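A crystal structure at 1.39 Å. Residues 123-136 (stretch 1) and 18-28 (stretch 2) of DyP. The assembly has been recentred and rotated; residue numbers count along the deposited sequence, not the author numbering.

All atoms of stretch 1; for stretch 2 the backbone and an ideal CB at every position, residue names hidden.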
# COMPACT_ATOMS: atom_id res chain seq x y z
N ILE A 123 2.28 -14.64 -3.82
CA ILE A 123 1.33 -15.71 -4.14
C ILE A 123 -0.02 -15.32 -3.58
O ILE A 123 -0.15 -15.16 -2.36
CB ILE A 123 1.75 -17.07 -3.53
CG1 ILE A 123 3.19 -17.44 -3.91
CG2 ILE A 123 0.76 -18.18 -3.96
CD1 ILE A 123 3.80 -18.54 -3.05
N GLY A 124 -1.02 -15.16 -4.44
CA GLY A 124 -2.37 -14.81 -4.01
C GLY A 124 -3.28 -16.01 -4.22
O GLY A 124 -3.29 -16.59 -5.30
N SER A 125 -4.01 -16.40 -3.19
CA SER A 125 -4.91 -17.55 -3.31
C SER A 125 -6.06 -17.47 -2.32
O SER A 125 -6.17 -16.52 -1.55
CB SER A 125 -4.13 -18.86 -3.17
OG SER A 125 -4.90 -19.95 -3.64
N ASP A 126 -6.91 -18.49 -2.33
CA ASP A 126 -8.13 -18.46 -1.55
C ASP A 126 -7.99 -19.06 -0.15
O ASP A 126 -8.82 -18.77 0.72
CB ASP A 126 -9.24 -19.20 -2.30
CG ASP A 126 -9.73 -18.47 -3.55
OD1 ASP A 126 -9.47 -17.26 -3.71
OD2 ASP A 126 -10.39 -19.13 -4.38
N GLN A 127 -6.98 -19.91 0.06
CA GLN A 127 -6.80 -20.65 1.31
C GLN A 127 -5.32 -20.80 1.63
O GLN A 127 -4.49 -20.89 0.72
CB GLN A 127 -7.43 -22.04 1.23
CG GLN A 127 -8.95 -22.07 0.96
CD GLN A 127 -9.80 -21.70 2.18
OE1 GLN A 127 -10.30 -22.58 2.87
NE2 GLN A 127 -9.96 -20.40 2.43
N ASP A 128 -5.00 -20.87 2.92
CA ASP A 128 -3.62 -21.06 3.36
C ASP A 128 -3.01 -22.36 2.82
O ASP A 128 -1.84 -22.38 2.43
CB ASP A 128 -3.53 -21.01 4.88
CG ASP A 128 -3.73 -19.62 5.43
OD1 ASP A 128 -3.48 -18.64 4.69
OD2 ASP A 128 -4.13 -19.51 6.60
N ASP A 129 -3.79 -23.43 2.77
CA ASP A 129 -3.29 -24.69 2.21
C ASP A 129 -2.84 -24.54 0.75
O ASP A 129 -1.88 -25.18 0.33
CB ASP A 129 -4.36 -25.79 2.32
CG ASP A 129 -4.60 -26.25 3.75
OD1 ASP A 129 -5.66 -26.84 4.00
OD2 ASP A 129 -3.74 -26.01 4.63
N PHE A 130 -3.54 -23.69 -0.01
CA PHE A 130 -3.18 -23.45 -1.40
C PHE A 130 -1.88 -22.64 -1.48
O PHE A 130 -1.04 -22.90 -2.35
CB PHE A 130 -4.30 -22.75 -2.17
CG PHE A 130 -5.67 -23.40 -2.04
CD1 PHE A 130 -5.83 -24.75 -1.67
CD2 PHE A 130 -6.80 -22.66 -2.34
CE1 PHE A 130 -7.11 -25.32 -1.57
CE2 PHE A 130 -8.07 -23.23 -2.25
CZ PHE A 130 -8.22 -24.55 -1.86
N LEU A 131 -1.72 -21.67 -0.59
CA LEU A 131 -0.43 -20.97 -0.45
C LEU A 131 0.69 -21.98 -0.21
O LEU A 131 1.73 -21.88 -0.85
CB LEU A 131 -0.46 -19.96 0.69
CG LEU A 131 -1.42 -18.77 0.57
CD1 LEU A 131 -1.29 -17.91 1.81
CD2 LEU A 131 -1.17 -17.94 -0.69
N ASP A 132 0.47 -22.93 0.69
CA ASP A 132 1.46 -23.99 0.95
C ASP A 132 1.76 -24.81 -0.31
O ASP A 132 2.92 -25.08 -0.60
CB ASP A 132 1.02 -24.90 2.10
CG ASP A 132 0.95 -24.17 3.43
OD1 ASP A 132 1.57 -23.09 3.56
OD2 ASP A 132 0.29 -24.70 4.35
N GLN A 133 0.73 -25.20 -1.05
CA GLN A 133 0.93 -25.98 -2.27
C GLN A 133 1.79 -25.21 -3.27
O GLN A 133 2.72 -25.77 -3.86
CB GLN A 133 -0.40 -26.38 -2.90
CG GLN A 133 -1.20 -27.37 -2.06
CD GLN A 133 -2.53 -27.73 -2.68
OE1 GLN A 133 -2.68 -27.76 -3.90
NE2 GLN A 133 -3.51 -28.02 -1.83
N PHE A 134 1.51 -23.92 -3.44
CA PHE A 134 2.27 -23.11 -4.39
C PHE A 134 3.66 -22.73 -3.91
O PHE A 134 4.57 -22.55 -4.73
CB PHE A 134 1.44 -21.91 -4.86
CG PHE A 134 0.44 -22.26 -5.91
CD1 PHE A 134 -0.75 -22.93 -5.57
CD2 PHE A 134 0.69 -21.99 -7.26
CE1 PHE A 134 -1.68 -23.29 -6.54
CE2 PHE A 134 -0.25 -22.35 -8.25
CZ PHE A 134 -1.42 -23.00 -7.88
N THR A 135 3.84 -22.65 -2.59
CA THR A 135 5.18 -22.47 -2.01
C THR A 135 6.01 -23.74 -2.22
O THR A 135 7.18 -23.68 -2.62
CB THR A 135 5.09 -22.13 -0.51
OG1 THR A 135 4.35 -20.92 -0.34
CG2 THR A 135 6.47 -21.93 0.09
N ASP A 136 5.40 -24.91 -2.00
CA ASP A 136 6.09 -26.17 -2.25
C ASP A 136 6.46 -26.33 -3.73
O ASP A 136 7.50 -26.90 -4.05
CB ASP A 136 5.22 -27.35 -1.79
CG ASP A 136 5.11 -27.46 -0.27
OD1 ASP A 136 5.83 -26.74 0.46
OD2 ASP A 136 4.30 -28.28 0.18
N UNK A 18 -4.43 -5.90 -9.54
CA UNK A 18 -4.43 -6.30 -8.14
C UNK A 18 -4.99 -7.70 -7.99
O UNK A 18 -6.03 -8.02 -8.57
CB UNK A 18 -5.24 -5.31 -7.29
N UNK A 19 -4.31 -8.53 -7.21
CA UNK A 19 -4.73 -9.93 -7.04
C UNK A 19 -6.10 -10.06 -6.37
O UNK A 19 -6.89 -10.94 -6.75
CB UNK A 19 -3.69 -10.69 -6.21
N UNK A 20 -6.39 -9.20 -5.40
CA UNK A 20 -7.67 -9.21 -4.67
C UNK A 20 -8.05 -10.59 -4.14
O UNK A 20 -9.22 -10.95 -4.07
CB UNK A 20 -8.79 -8.70 -5.58
N UNK A 21 -7.04 -11.37 -3.77
CA UNK A 21 -7.26 -12.69 -3.20
C UNK A 21 -7.36 -12.61 -1.68
O UNK A 21 -6.74 -11.75 -1.05
CB UNK A 21 -6.14 -13.64 -3.61
N UNK A 22 -8.14 -13.52 -1.10
CA UNK A 22 -8.36 -13.56 0.35
C UNK A 22 -7.09 -13.84 1.16
O UNK A 22 -6.97 -13.40 2.31
CB UNK A 22 -9.41 -14.63 0.68
N UNK A 23 -6.14 -14.58 0.58
CA UNK A 23 -4.89 -14.92 1.24
C UNK A 23 -3.73 -14.51 0.35
O UNK A 23 -3.83 -14.58 -0.87
CB UNK A 23 -4.83 -16.41 1.56
N UNK A 24 -2.63 -14.08 0.95
CA UNK A 24 -1.45 -13.79 0.14
C UNK A 24 -0.20 -14.11 0.94
O UNK A 24 -0.18 -13.92 2.16
CB UNK A 24 -1.44 -12.33 -0.32
N UNK A 25 0.82 -14.62 0.25
CA UNK A 25 2.11 -14.91 0.87
C UNK A 25 3.23 -14.25 0.08
O UNK A 25 3.25 -14.29 -1.16
CB UNK A 25 2.34 -16.42 0.96
N UNK A 26 4.15 -13.64 0.81
CA UNK A 26 5.32 -13.02 0.23
C UNK A 26 6.51 -13.90 0.61
O UNK A 26 6.83 -14.03 1.80
CB UNK A 26 5.50 -11.58 0.71
N UNK A 27 7.09 -14.56 -0.38
CA UNK A 27 8.22 -15.47 -0.15
C UNK A 27 9.49 -14.74 -0.56
O UNK A 27 9.76 -14.54 -1.76
CB UNK A 27 8.06 -16.78 -0.93
N UNK A 28 10.24 -14.30 0.44
CA UNK A 28 11.48 -13.56 0.22
C UNK A 28 12.63 -14.54 0.09
O UNK A 28 12.73 -15.48 0.87
CB UNK A 28 11.74 -12.57 1.36

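Position 18 lies beyond the reach of stretch 1, and its positive phi (90°) by itself favours glycine; the residue is Gly18. At position 19 the CA-to-CB bond points toward stretch 1, and the ideal CB is 4.9 Å from Gly124 CA, leaving room for a medium or long apolar chain over the glycine. Met19 fills it, with SD 3.6 Å from Gly124 N. An ideal CB on Gly124 would lie 2.7 Å from Met19 SD, a clash. Position 20 is out of reach of stretch 1, but its left-handed phi/psi (50/33) would favour glycine, asparagine or aspartate; Lys20 is there nevertheless.

At position 21 CA-to-CB points toward stretch 1, with the ideal CB 3.5 Å from Ser125 N and the Asp126 carboxylate beyond. A polar chain could suit, and a long basic one could reach the charge. Lys21 packs CG 3.6 Å from Gly124 C and extends NZ to 3.3 Å from Asp126 OD1, a salt bridge whose hydrogen bond is weak. Position 22 points sideways, so many residues would serve; Gln22 leads its end away.

Position 23 begins the antiparallel pairing, opposite Ser125. Its ideal CB is 3.8 Å from Leu131 CD1 and 4.1 Å from Asp128 OD1, favouring a chain with an aliphatic stem and perhaps a polar or basic end. Lys23 lays CG 3.5 Å from Asp126 O, and a water bridges its NZ to Asp128 OD2. The backbone pairs through Lys23 N to Ser125 O (2.9 Å) and Ser125 N to Lys23 O (3.0 Å).

Position 24 faces the sheet side where Gly124 has no side chain, and stretch 1 tolerates many choices. Glu24 has CG 4.4 Å from Gly124 CA, while its CA makes a CA-H...O contact with Ile123 O at 3.1 Å.

Position 25, paired with Ile123, shares its sheet face with position 23, on the side of the sheet toward the helix. Leu131 offers an apolar surface, Asp132 a negative charge and Thr135 a hydroxyl. Apolar chains could cover the leucine, but a long basic one can also meet the charge. Arg25 does both: Leu131 CB lies over one face of the guanidinium, 3.7 Å from CZ, while NH1 and NH2 donate to Asp132 OD1 at 2.8 and 2.9 Å, completing a salt bridge. NH1 also donates to Thr135 OG1 (3.1 Å), near the guanidinium plane.

Position 26 points away and position 28 is out of reach, so stretch 1 sets no preference at either; they are Phe26 and Phe28. Position 27 turns back toward Ile123 and Thr135, where a small or medium apolar residue fits; Val27 CG2 meets Ile123 CD1 at 4.0 Å.

Stretch 2 18-28: GMKKQKERFVF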
# COMPACT_ATOMS: atom_id res chain seq x y z
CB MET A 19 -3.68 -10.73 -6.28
CG MET A 19 -2.40 -10.97 -7.06
SD MET A 19 -1.27 -12.02 -6.16
CE MET A 19 0.06 -12.16 -7.36
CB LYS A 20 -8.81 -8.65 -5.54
CG LYS A 20 -8.62 -7.22 -6.02
CD LYS A 20 -9.88 -6.69 -6.68
CE LYS A 20 -9.62 -5.40 -7.44
NZ LYS A 20 -9.06 -4.33 -6.56
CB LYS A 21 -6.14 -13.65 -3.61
CG LYS A 21 -6.22 -14.11 -5.06
CD LYS A 21 -7.40 -15.04 -5.32
CE LYS A 21 -7.06 -16.01 -6.43
NZ LYS A 21 -8.21 -16.89 -6.78
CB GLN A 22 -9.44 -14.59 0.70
CG GLN A 22 -10.87 -14.15 0.35
CD GLN A 22 -11.50 -13.29 1.42
OE1 GLN A 22 -11.56 -13.67 2.59
NE2 GLN A 22 -11.99 -12.11 1.02
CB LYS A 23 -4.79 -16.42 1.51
CG LYS A 23 -6.04 -17.08 2.12
CD LYS A 23 -6.34 -16.57 3.52
CE LYS A 23 -7.51 -17.33 4.12
NZ LYS A 23 -7.87 -16.86 5.49
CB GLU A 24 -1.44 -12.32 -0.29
CG GLU A 24 -0.41 -11.96 -1.35
CD GLU A 24 -0.47 -10.51 -1.76
OE1 GLU A 24 -1.26 -9.73 -1.18
OE2 GLU A 24 0.30 -10.12 -2.67
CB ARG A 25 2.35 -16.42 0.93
CG ARG A 25 3.65 -16.80 1.64
CD ARG A 25 3.73 -18.30 1.89
NE ARG A 25 2.72 -18.72 2.85
CZ ARG A 25 2.38 -19.98 3.06
NH1 ARG A 25 2.96 -20.96 2.38
NH2 ARG A 25 1.44 -20.27 3.96
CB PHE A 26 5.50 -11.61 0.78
CG PHE A 26 4.35 -10.68 0.45
CD1 PHE A 26 4.44 -9.82 -0.64
CD2 PHE A 26 3.18 -10.68 1.21
CE1 PHE A 26 3.39 -8.97 -0.97
CE2 PHE A 26 2.11 -9.83 0.89
CZ PHE A 26 2.22 -8.98 -0.20
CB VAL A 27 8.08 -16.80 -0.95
CG1 VAL A 27 9.25 -17.71 -0.65
CG2 VAL A 27 6.76 -17.51 -0.63
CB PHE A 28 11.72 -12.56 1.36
CG PHE A 28 10.62 -11.55 1.51
CD1 PHE A 28 10.60 -10.39 0.74
CD2 PHE A 28 9.55 -11.78 2.38
CE1 PHE A 28 9.57 -9.47 0.86
CE2 PHE A 28 8.52 -10.87 2.50
CZ PHE A 28 8.52 -9.71 1.74
O HOH W 1 -5.50 -17.27 7.19
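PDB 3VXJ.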